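Local structure of proximal thread matrix protein 1 (Mytilus galloprovincialis, 4CN9) at residues I255-D260 and T295-V300. The protein probably binds collagen as a matrix protein of the mussel byssus, through two von Willebrand factor type A domains, and binds zinc ions. Sequence-based numbering, arbitrary orientation.
Sequences IAFVFD and TQFAVV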
ATOM      1  N   ILE A 255      -3.989  -2.996  17.035  1.00 15.90           N
ATOM      2  CA  ILE A 255      -2.814  -2.170  16.786  1.00 17.63           C
ATOM      3  C   ILE A 255      -1.673  -2.529  17.719  1.00 17.72           C
ATOM      4  O   ILE A 255      -1.800  -2.407  18.943  1.00 15.98           O
ATOM      5  CB  ILE A 255      -3.094  -0.672  17.045  1.00 18.34           C
ATOM      6  CG1 ILE A 255      -4.379  -0.202  16.357  1.00 25.58           C
ATOM      7  CG2 ILE A 255      -1.910   0.182  16.595  1.00 19.85           C
ATOM      8  CD1 ILE A 255      -4.261  -0.069  14.899  1.00 27.22           C
ATOM      9  N   ALA A 256      -0.542  -2.915  17.150  1.00 13.25           N
ATOM     10  CA  ALA A 256       0.632  -3.210  17.959  1.00 13.83           C
ATOM     11  C   ALA A 256       1.741  -2.181  17.790  1.00 15.04           C
ATOM     12  O   ALA A 256       2.226  -1.946  16.674  1.00 16.63           O
ATOM     13  CB  ALA A 256       1.138  -4.614  17.649  1.00 16.39           C
ATOM     14  N   PHE A 257       2.138  -1.560  18.905  1.00 14.79           N
ATOM     15  CA  PHE A 257       3.349  -0.748  18.931  1.00 13.38           C
ATOM     16  C   PHE A 257       4.526  -1.679  19.137  1.00 15.37           C
ATOM     17  O   PHE A 257       4.558  -2.442  20.094  1.00 15.96           O
ATOM     18  CB  PHE A 257       3.336   0.256  20.078  1.00 15.79           C
ATOM     19  CG  PHE A 257       2.293   1.323  19.939  1.00 14.70           C
ATOM     20  CD1 PHE A 257       2.431   2.313  18.995  1.00 19.42           C
ATOM     21  CD2 PHE A 257       1.191   1.338  20.775  1.00 16.84           C
ATOM     22  CE1 PHE A 257       1.467   3.303  18.872  1.00 20.33           C
ATOM     23  CE2 PHE A 257       0.226   2.328  20.668  1.00 19.79           C
ATOM     24  CZ  PHE A 257       0.364   3.309  19.713  1.00 15.76           C
ATOM     25  N   VAL A 258       5.483  -1.617  18.231  1.00 15.54           N
ATOM     26  CA  VAL A 258       6.684  -2.420  18.339  1.00 14.28           C
ATOM     27  C   VAL A 258       7.818  -1.426  18.422  1.00 14.87           C
ATOM     28  O   VAL A 258       8.197  -0.825  17.406  1.00 14.84           O
ATOM     29  CB  VAL A 258       6.860  -3.318  17.118  1.00 16.42           C
ATOM     30  CG1 VAL A 258       8.144  -4.127  17.227  1.00 17.10           C
ATOM     31  CG2 VAL A 258       5.637  -4.238  16.962  1.00 15.02           C
ATOM     32  N   PHE A 259       8.325  -1.200  19.626  1.00 14.48           N
ATOM     33  CA  PHE A 259       9.293  -0.128  19.795  1.00 16.32           C
ATOM     34  C   PHE A 259      10.585  -0.426  20.555  1.00 17.54           C
ATOM     35  O   PHE A 259      10.667  -1.310  21.406  1.00 14.91           O
ATOM     36  CB  PHE A 259       8.628   1.124  20.348  1.00 18.45           C
ATOM     37  CG  PHE A 259       8.161   1.030  21.758  1.00 19.90           C
ATOM     38  CD1 PHE A 259       9.004   1.385  22.812  1.00 26.08           C
ATOM     39  CD2 PHE A 259       6.843   0.689  22.048  1.00 25.54           C
ATOM     40  CE1 PHE A 259       8.557   1.335  24.130  1.00 26.91           C
ATOM     41  CE2 PHE A 259       6.387   0.643  23.362  1.00 24.98           C
ATOM     42  CZ  PHE A 259       7.243   0.967  24.406  1.00 26.53           C
ATOM     43  N   ASP A 260      11.580   0.363  20.164  1.00 17.01           N
ATOM     44  CA  ASP A 260      12.946   0.331  20.631  1.00 18.50           C
ATOM     45  C   ASP A 260      12.990   0.657  22.116  1.00 20.21           C
ATOM     46  O   ASP A 260      12.446   1.673  22.553  1.00 20.53           O
ATOM     47  CB  ASP A 260      13.697   1.383  19.810  1.00 18.14           C
ATOM     48  CG  ASP A 260      15.174   1.449  20.090  1.00 21.27           C
ATOM     49  OD1 ASP A 260      15.680   0.808  21.038  1.00 20.81           O
ATOM     50  OD2 ASP A 260      15.839   2.185  19.316  1.00 22.18           O
ATOM     51  N   THR A 295     -11.037  -0.558  19.284  1.00 22.33           N
ATOM     52  CA  THR A 295      -9.623  -0.698  18.985  1.00 20.69           C
ATOM     53  C   THR A 295      -8.896  -1.337  20.153  1.00 18.25           C
ATOM     54  O   THR A 295      -9.016  -0.911  21.312  1.00 20.19           O
ATOM     55  CB  THR A 295      -9.012   0.667  18.698  1.00 22.68           C
ATOM     56  OG1 THR A 295      -9.870   1.369  17.796  1.00 26.06           O
ATOM     57  CG2 THR A 295      -7.599   0.524  18.099  1.00 22.52           C
ATOM     58  N   GLN A 296      -8.139  -2.377  19.847  1.00 21.95           N
ATOM     59  CA  GLN A 296      -7.321  -3.034  20.851  1.00 15.94           C
ATOM     60  C   GLN A 296      -5.875  -2.688  20.565  1.00 17.63           C
ATOM     61  O   GLN A 296      -5.495  -2.518  19.406  1.00 14.89           O
ATOM     62  CB  GLN A 296      -7.556  -4.531  20.794  1.00 17.82           C
ATOM     63  CG  GLN A 296      -8.921  -4.920  21.310  1.00 19.13           C
ATOM     64  CD  GLN A 296      -9.099  -6.410  21.473  1.00 26.60           C
ATOM     65  OE1 GLN A 296      -9.592  -6.868  22.504  1.00 29.98           O
ATOM     66  NE2 GLN A 296      -8.706  -7.176  20.464  1.00 23.38           N
ATOM     67  N   PHE A 297      -5.087  -2.547  21.626  1.00 16.25           N
ATOM     68  CA  PHE A 297      -3.680  -2.199  21.505  1.00 15.04           C
ATOM     69  C   PHE A 297      -2.780  -3.242  22.172  1.00 17.11           C
ATOM     70  O   PHE A 297      -3.182  -3.893  23.117  1.00 16.36           O
ATOM     71  CB  PHE A 297      -3.424  -0.836  22.157  1.00 16.78           C
ATOM     72  CG  PHE A 297      -3.867   0.327  21.318  1.00 14.35           C
ATOM     73  CD1 PHE A 297      -3.044   0.841  20.340  1.00 20.23           C
ATOM     74  CD2 PHE A 297      -5.105   0.902  21.510  1.00 14.94           C
ATOM     75  CE1 PHE A 297      -3.444   1.921  19.559  1.00 20.34           C
ATOM     76  CE2 PHE A 297      -5.507   1.980  20.737  1.00 17.51           C
ATOM     77  CZ  PHE A 297      -4.688   2.477  19.757  1.00 18.40           C
ATOM     78  N   ALA A 298      -1.558  -3.381  21.674  1.00 13.80           N
ATOM     79  CA  ALA A 298      -0.553  -4.242  22.288  1.00 14.67           C
ATOM     80  C   ALA A 298       0.799  -3.529  22.193  1.00 14.89           C
ATOM     81  O   ALA A 298       0.986  -2.655  21.336  1.00 15.61           O
ATOM     82  CB  ALA A 298      -0.500  -5.584  21.561  1.00 13.59           C
ATOM     83  N   VAL A 299       1.724  -3.889  23.073  1.00 14.68           N
ATOM     84  CA  VAL A 299       3.091  -3.375  23.012  1.00 16.59           C
ATOM     85  C   VAL A 299       4.122  -4.508  23.039  1.00 17.64           C
ATOM     86  O   VAL A 299       4.071  -5.413  23.896  1.00 17.20           O
ATOM     87  CB  VAL A 299       3.385  -2.403  24.176  1.00 14.63           C
ATOM     88  CG1 VAL A 299       4.894  -2.204  24.352  1.00 19.09           C
ATOM     89  CG2 VAL A 299       2.683  -1.076  23.949  1.00 19.42           C
ATOM     90  N   VAL A 300       5.052  -4.434  22.085  1.00 15.02           N
ATOM     91  CA  VAL A 300       6.253  -5.265  22.049  1.00 13.86           C
ATOM     92  C   VAL A 300       7.431  -4.307  22.056  1.00 16.43           C
ATOM     93  O   VAL A 300       7.415  -3.313  21.351  1.00 18.02           O
ATOM     94  CB  VAL A 300       6.314  -6.109  20.764  1.00 15.41           C
ATOM     95  CG1 VAL A 300       7.631  -6.877  20.652  1.00 16.12           C
ATOM     96  CG2 VAL A 300       5.147  -7.083  20.711  1.00 15.29           C
TER
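Phe-257 and Phe-297 meet on one face of the sheet, CE2 of Phe-257 lying 3.6 Å from CD1 of Phe-297. The ring planes are almost parallel, at 7°, but offset laterally, with little overlap and 5.7 Å between the centroids of Phe-257 and Phe-297. Ile-255 and Phe-297 run next to each other in the same direction; Ile-255 CB is 3.6 Å from Phe-297 CD1 and equally near Phe-297 CE1, and Ile-255 CG1 also touches CG2 of Thr-295. At the other end, chi1 of 69° sets CG of Phe-259 between its backbone N and carbonyl carbon, and from there the ring reaches Val-299, with Phe-259 CE2 3.4 Å from Val-299 CG1. The opposite face carries smaller groups: Ala-256 beside Ala-298, their CB atoms 4.4 Å apart, and Val-258 beside Val-300.

Between the two faces runs the parallel backbone pairing, five hydrogen bonds in all. Ile-255 N, Phe-257 N and Phe-259 N donate to the carbonyls of Gln-296, Ala-298 and Val-300, while Ile-255 O and Phe-257 O accept from Ala-298 N and Val-300 N; the bond from Val-300 N is nearly straight, at 174°. At the polar edge, the amide of Gln-296 bonds outside the two segments, OE1 to Lys-313 NZ and NE2 to Asp-254 OD1.

This is the parallel strand pair of a beta-alpha-beta unit in the second von Willebrand factor A domain. Helix 272-285 connects the strands and packs on Phe-257 and Phe-259 through Met-280, and Phe-287 meets the Phe-297 ring edge-to-face. Helix 338-349 packs on the alanine and valine face through Val-349, and strand 362-369 continues the sheet beyond strand 253-260.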